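Local coordinates for protein putative HTH-type transcriptional regulator PH0061 (Pyrococcus horikoshii, PDB 2DBB) that probably binds DNA sequence-specifically through its helix-turn-helix domain as a transcriptional regulator of the AsnC family, at the interface of chains A and B. Residues are numbered along the deposited sequence; one frame, centred on the assembly and turned at random. Chains: chain A/B, Putative HTH-type transcriptional regulator PH0061.

Contact 1: the interface of chains A and B. Residues chain A 18, 22, 55-58; chain B 18, 22, 55-58.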
# COMPACT_ATOMS: atom_id res chain seq x y z
N LEU A 18 -9.33 -6.11 -11.54
CA LEU A 18 -7.88 -6.13 -11.62
C LEU A 18 -7.24 -5.92 -10.24
O LEU A 18 -6.12 -6.38 -9.99
CB LEU A 18 -7.39 -5.07 -12.61
CG LEU A 18 -7.70 -5.36 -14.09
CD1 LEU A 18 -7.41 -4.14 -14.94
CD2 LEU A 18 -6.88 -6.54 -14.57
N SER A 22 -4.79 -9.07 -10.88
CA SER A 22 -4.27 -8.34 -12.02
C SER A 22 -3.71 -9.21 -13.14
O SER A 22 -3.33 -8.68 -14.18
CB SER A 22 -3.20 -7.35 -11.57
OG SER A 22 -2.00 -8.02 -11.22
N LYS A 55 0.12 1.02 -12.25
CA LYS A 55 0.99 -0.13 -12.21
C LYS A 55 0.31 -1.46 -11.89
O LYS A 55 -0.69 -1.51 -11.16
CB LYS A 55 2.09 0.16 -11.18
CG LYS A 55 3.17 -0.88 -11.04
CD LYS A 55 4.20 -0.42 -10.01
CE LYS A 55 4.83 0.91 -10.41
NZ LYS A 55 5.78 1.41 -9.37
N PHE A 56 0.85 -2.52 -12.47
CA PHE A 56 0.37 -3.87 -12.23
C PHE A 56 1.45 -4.40 -11.29
O PHE A 56 2.60 -4.56 -11.70
CB PHE A 56 0.34 -4.67 -13.53
CG PHE A 56 -0.77 -4.25 -14.45
CD1 PHE A 56 -2.08 -4.67 -14.22
CD2 PHE A 56 -0.52 -3.40 -15.53
CE1 PHE A 56 -3.13 -4.23 -15.04
CE2 PHE A 56 -1.56 -2.96 -16.35
CZ PHE A 56 -2.87 -3.37 -16.11
N THR A 57 1.08 -4.63 -10.04
CA THR A 57 2.04 -5.07 -9.03
C THR A 57 1.52 -6.25 -8.21
O THR A 57 0.54 -6.89 -8.58
CB THR A 57 2.37 -3.87 -8.08
OG1 THR A 57 3.44 -4.21 -7.20
CG2 THR A 57 1.15 -3.48 -7.26
N ILE A 58 2.20 -6.54 -7.11
CA ILE A 58 1.80 -7.64 -6.24
C ILE A 58 1.89 -7.17 -4.79
O ILE A 58 2.53 -6.16 -4.49
CB ILE A 58 2.71 -8.88 -6.38
CG1 ILE A 58 4.16 -8.50 -6.06
CG2 ILE A 58 2.58 -9.48 -7.77
CD1 ILE A 58 5.14 -9.67 -6.02
N LEU B 18 7.94 -8.73 -10.53
CA LEU B 18 6.48 -8.81 -10.49
C LEU B 18 5.84 -7.61 -9.81
O LEU B 18 4.68 -7.29 -10.07
CB LEU B 18 6.04 -10.09 -9.77
CG LEU B 18 6.34 -11.38 -10.53
CD1 LEU B 18 5.97 -12.58 -9.68
CD2 LEU B 18 5.55 -11.37 -11.83
N SER B 22 3.18 -7.08 -12.77
CA SER B 22 2.63 -8.36 -12.39
C SER B 22 1.98 -9.14 -13.53
O SER B 22 1.51 -10.26 -13.31
CB SER B 22 1.60 -8.17 -11.27
OG SER B 22 0.49 -7.42 -11.74
N LYS B 55 -0.98 -11.53 -3.27
CA LYS B 55 -1.97 -11.04 -4.21
C LYS B 55 -1.36 -10.38 -5.44
O LYS B 55 -0.24 -9.86 -5.39
CB LYS B 55 -2.86 -10.04 -3.47
CG LYS B 55 -4.04 -9.49 -4.23
CD LYS B 55 -4.80 -8.53 -3.32
CE LYS B 55 -6.14 -8.14 -3.90
NZ LYS B 55 -6.85 -7.19 -3.00
N PHE B 56 -2.09 -10.44 -6.55
CA PHE B 56 -1.69 -9.82 -7.81
C PHE B 56 -2.71 -8.70 -7.94
O PHE B 56 -3.88 -8.95 -8.21
CB PHE B 56 -1.83 -10.80 -8.98
CG PHE B 56 -0.78 -11.86 -9.00
CD1 PHE B 56 0.44 -11.64 -9.62
CD2 PHE B 56 -0.99 -13.08 -8.36
CE1 PHE B 56 1.44 -12.61 -9.61
CE2 PHE B 56 0.01 -14.06 -8.34
CZ PHE B 56 1.23 -13.82 -8.97
N THR B 57 -2.27 -7.46 -7.73
CA THR B 57 -3.18 -6.33 -7.78
C THR B 57 -2.63 -5.17 -8.61
O THR B 57 -1.70 -5.34 -9.40
CB THR B 57 -3.51 -5.86 -6.33
OG1 THR B 57 -4.55 -4.88 -6.35
CG2 THR B 57 -2.27 -5.27 -5.67
N ILE B 58 -3.23 -3.99 -8.45
CA ILE B 58 -2.80 -2.81 -9.19
C ILE B 58 -2.66 -1.59 -8.29
O ILE B 58 -3.21 -1.55 -7.19
CB ILE B 58 -3.82 -2.43 -10.29
CG1 ILE B 58 -5.18 -2.13 -9.65
CG2 ILE B 58 -3.94 -3.55 -11.31
CD1 ILE B 58 -6.21 -1.56 -10.62
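The backbone carbonyl oxygen of B:Thr57 is held by two donors from chain A: the amide N of A:Thr57, 2.9 Å from B:Thr57 O, and, weakly, the hydroxyl A:Ser22 OG. Its twin, A:Thr57 O, is held in the same way by B:Thr57 N and weakly by B:Ser22 OG. These bonds pair strand 53-60 with its copy, antiparallel about the two-fold axis, joining the helix-turn-helix-bearing N-terminal parts and probably helping to place the DNA-binding units. The carbonyl oxygens A:Thr57 O and B:Thr57 O come within 2.8 Å of each other, a strained approach of two acceptors that the surrounding donors should ease.

Above the strand pair, A:Ser22 OG and B:Ser22 OG share a hydrogen bond of 2.6 Å, its direction undecided. Each hydroxyl sits in the crowded position between its own backbone N and carbonyl carbon (A:Ser22 chi1 73°). With one proton apiece, they cannot bond to each other and both donate to the threonine carbonyls at once.

A:Ser22 N adds a fairly straight bond (157° at H) to B:Phe56 O, 2.8 Å away, approaching from above the carbonyl plane. Apolar contacts flank this polar centre. A:Ile58 and B:Phe56 lie alongside, pointing the same way, with the branch methyl A:Ile58 CG2 3.6 Å from ring atom B:Phe56 CD1. A:Ile58 CG1 takes the crowded position (chi1 59°), sending the chain obliquely toward the end of chain B helix 9-18, where A:Ile58 CD1 touches B:Leu18 CB at 3.9 Å.

Contact 2: the interface of chains A and B. Residues chain A 69, 71, 110, 140-146, 148; chain B 97-101, 108.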
# COMPACT_ATOMS: atom_id res chain seq x y z
N TYR A 69 8.09 -2.89 8.12
CA TYR A 69 7.73 -1.53 7.78
C TYR A 69 7.95 -0.61 8.96
O TYR A 69 8.12 -1.06 10.10
CB TYR A 69 6.26 -1.42 7.39
CG TYR A 69 5.90 -1.94 6.03
CD1 TYR A 69 6.61 -1.56 4.89
CD2 TYR A 69 4.78 -2.76 5.86
CE1 TYR A 69 6.21 -1.97 3.62
CE2 TYR A 69 4.37 -3.17 4.60
CZ TYR A 69 5.08 -2.78 3.49
OH TYR A 69 4.65 -3.18 2.24
N ILE A 71 6.45 3.49 9.89
CA ILE A 71 5.64 4.62 9.45
C ILE A 71 6.23 5.85 10.14
O ILE A 71 6.42 5.85 11.35
CB ILE A 71 4.17 4.48 9.91
CG1 ILE A 71 3.54 3.20 9.34
CG2 ILE A 71 3.39 5.71 9.48
CD1 ILE A 71 3.23 3.26 7.86
N ARG A 110 6.04 5.85 4.66
CA ARG A 110 6.18 4.43 4.97
C ARG A 110 7.57 4.00 4.47
O ARG A 110 7.93 4.25 3.33
CB ARG A 110 5.11 3.59 4.29
CG ARG A 110 5.31 2.09 4.53
CD ARG A 110 4.37 1.25 3.67
NE ARG A 110 2.98 1.39 4.09
CZ ARG A 110 2.48 0.88 5.21
NH1 ARG A 110 3.26 0.18 6.03
NH2 ARG A 110 1.21 1.07 5.52
N ILE A 140 7.26 4.97 13.95
CA ILE A 140 6.53 3.82 14.45
C ILE A 140 6.95 2.57 13.69
O ILE A 140 6.74 2.49 12.48
CB ILE A 140 5.02 4.02 14.29
CG1 ILE A 140 4.61 5.31 14.99
CG2 ILE A 140 4.27 2.81 14.84
CD1 ILE A 140 3.14 5.61 14.90
N LEU A 141 7.54 1.62 14.39
CA LEU A 141 7.96 0.37 13.78
C LEU A 141 6.73 -0.53 13.75
O LEU A 141 6.03 -0.66 14.75
CB LEU A 141 9.08 -0.29 14.59
CG LEU A 141 10.32 0.55 14.87
CD1 LEU A 141 11.32 -0.28 15.66
CD2 LEU A 141 10.94 1.04 13.57
N ILE A 142 6.47 -1.14 12.60
CA ILE A 142 5.33 -2.03 12.45
C ILE A 142 5.70 -3.46 12.84
O ILE A 142 6.48 -4.12 12.16
CB ILE A 142 4.81 -2.01 11.01
CG1 ILE A 142 4.47 -0.57 10.60
CG2 ILE A 142 3.58 -2.94 10.88
CD1 ILE A 142 3.45 0.10 11.48
N SER A 143 5.12 -3.94 13.93
CA SER A 143 5.40 -5.29 14.40
C SER A 143 4.59 -6.32 13.63
O SER A 143 4.97 -7.48 13.55
CB SER A 143 5.09 -5.41 15.89
OG SER A 143 3.74 -5.03 16.16
N GLU A 144 3.48 -5.89 13.04
CA GLU A 144 2.65 -6.83 12.31
C GLU A 144 1.67 -6.19 11.34
O GLU A 144 1.06 -5.16 11.63
CB GLU A 144 1.87 -7.70 13.31
CG GLU A 144 1.25 -8.95 12.71
CD GLU A 144 0.53 -9.80 13.75
OE1 GLU A 144 0.08 -10.91 13.40
OE2 GLU A 144 0.41 -9.35 14.91
N VAL A 145 1.52 -6.82 10.18
CA VAL A 145 0.59 -6.36 9.15
C VAL A 145 -0.59 -7.32 9.19
O VAL A 145 -0.47 -8.49 8.82
CB VAL A 145 1.25 -6.42 7.75
CG1 VAL A 145 0.26 -5.96 6.68
CG2 VAL A 145 2.50 -5.56 7.75
N ARG A 146 -1.74 -6.84 9.65
CA ARG A 146 -2.92 -7.69 9.75
C ARG A 146 -3.77 -7.66 8.49
O ARG A 146 -4.57 -8.56 8.25
CB ARG A 146 -3.75 -7.28 10.97
CG ARG A 146 -3.02 -7.45 12.30
CD ARG A 146 -2.71 -8.92 12.60
NE ARG A 146 -3.94 -9.69 12.82
CZ ARG A 146 -4.66 -9.63 13.93
NH1 ARG A 146 -5.77 -10.36 14.04
NH2 ARG A 146 -4.27 -8.88 14.95
N PHE A 148 -3.47 -5.81 4.30
CA PHE A 148 -2.79 -4.90 3.39
C PHE A 148 -3.34 -5.08 1.98
O PHE A 148 -3.10 -6.09 1.34
CB PHE A 148 -1.28 -5.15 3.39
CG PHE A 148 -0.47 -3.97 2.92
CD1 PHE A 148 0.03 -3.05 3.84
CD2 PHE A 148 -0.22 -3.77 1.57
CE1 PHE A 148 0.77 -1.94 3.42
CE2 PHE A 148 0.52 -2.66 1.14
CZ PHE A 148 1.02 -1.75 2.07
N SER B 97 -5.78 -1.19 4.97
CA SER B 97 -4.67 -1.78 5.70
C SER B 97 -4.82 -1.57 7.19
O SER B 97 -5.42 -0.59 7.64
CB SER B 97 -3.32 -1.23 5.23
OG SER B 97 -3.09 0.09 5.68
N VAL B 98 -4.28 -2.52 7.94
CA VAL B 98 -4.31 -2.49 9.39
C VAL B 98 -2.98 -3.03 9.86
O VAL B 98 -2.55 -4.11 9.45
CB VAL B 98 -5.46 -3.36 9.95
CG1 VAL B 98 -5.45 -3.32 11.48
CG2 VAL B 98 -6.79 -2.83 9.43
N GLU B 99 -2.31 -2.26 10.70
CA GLU B 99 -1.01 -2.64 11.18
C GLU B 99 -0.86 -2.34 12.67
O GLU B 99 -1.48 -1.41 13.19
CB GLU B 99 0.07 -1.89 10.38
CG GLU B 99 0.16 -2.31 8.91
CD GLU B 99 0.96 -1.32 8.04
OE1 GLU B 99 0.47 -0.20 7.79
OE2 GLU B 99 2.09 -1.67 7.62
N LYS B 100 -0.06 -3.15 13.35
CA LYS B 100 0.20 -2.96 14.76
C LYS B 100 1.61 -2.39 14.82
O LYS B 100 2.49 -2.82 14.08
CB LYS B 100 0.13 -4.28 15.53
CG LYS B 100 -1.21 -4.98 15.43
CD LYS B 100 -1.21 -6.29 16.20
CE LYS B 100 -0.96 -6.04 17.68
NZ LYS B 100 -0.96 -7.32 18.44
N GLY B 101 1.82 -1.40 15.68
CA GLY B 101 3.14 -0.81 15.77
C GLY B 101 3.62 -0.53 17.17
O GLY B 101 2.89 -0.65 18.14
N ILE B 108 -2.37 1.38 13.21
CA ILE B 108 -2.36 2.28 12.06
C ILE B 108 -3.29 1.71 11.01
O ILE B 108 -3.11 0.58 10.57
CB ILE B 108 -0.95 2.39 11.44
CG1 ILE B 108 0.07 2.81 12.51
CG2 ILE B 108 -0.96 3.42 10.30
CD1 ILE B 108 -0.26 4.12 13.15
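In this AsnC-family (Lrp-like) regulator, the C-terminal α/β domains meet here as chain B strand 95-102 runs antiparallel to the segment 142-148 of chain A. A bidentate salt bridge joins A:Arg110 and B:Glu99, which reach tip to tip. A:Arg110 NH2 lies 2.7 Å from B:Glu99 OE1, a nearly straight bond (168° at H) with the oxygen in the guanidinium plane. A:Arg110 NH1 is likewise 2.7 Å from B:Glu99 OE2, but this oxygen is tilted out of that plane. Both carboxylate oxygens use their syn lone pairs, and the guanidinium and carboxylate planes are 35° apart. A:Arg110 starts with CG anti to its backbone N (chi1 176°) and bends at chi3, whereas B:Glu99 runs extended beyond CG. A second pair of opposite charges lies nearby: B:Lys100 runs alongside A:Glu144, with A:Glu144 OE2 4.3 Å from B:Lys100 NZ, not in direct contact, though their opposite charges may attract.

Packing fixes the guanidinium of A:Arg110. A:Ile71 CD1 lies over one face toward its rim, A:Phe148 CE1 is centred over the opposite face, and A:Tyr69 CB sits at the edge. A:Arg110 NH1 also lies over the rim of the A:Tyr69 ring. This largely apolar setting probably strengthens the ion pair, and 100 Å² of B:Glu99 is hidden by chain A.

Backbone bonds run along the paired strands. A:Ser143 N donates to B:Lys100 O at 2.9 Å from above the carbonyl plane. B:Lys100 N returns a bond to A:Glu144 O, also at 2.9 Å, and A:Arg146 N bonds to B:Val98 O at 2.9 Å; both these donors lie in the carbonyl plane.

Among the apolar contacts, A:Ile142 crosses B:Glu99 at about a right angle, its CG2 methyl 3.7 Å from B:Glu99 CB. Tip to tip, A:Ile140 CD1 meets B:Ile108 CD1 at 4.1 Å.

The C-alpha centres of contact 1 and contact 2 are about 21 Å apart, and the two share no residues. Contact 1 pairs strand 53-60 with its own copy and adds the end of the first helix and the loop after it, within the AsnC-type helix-turn-helix region; contact 2 joins different segments of the two chains and has a twin with the chains exchanged. In both, antiparallel strand pairing crosses the subunit boundary. Dimers built from such C-terminal domains are typical of the AsnC family, so contact 2 probably belongs to the dimer core, while contact 1 would help set the relative positions of the two helix-turn-helix units.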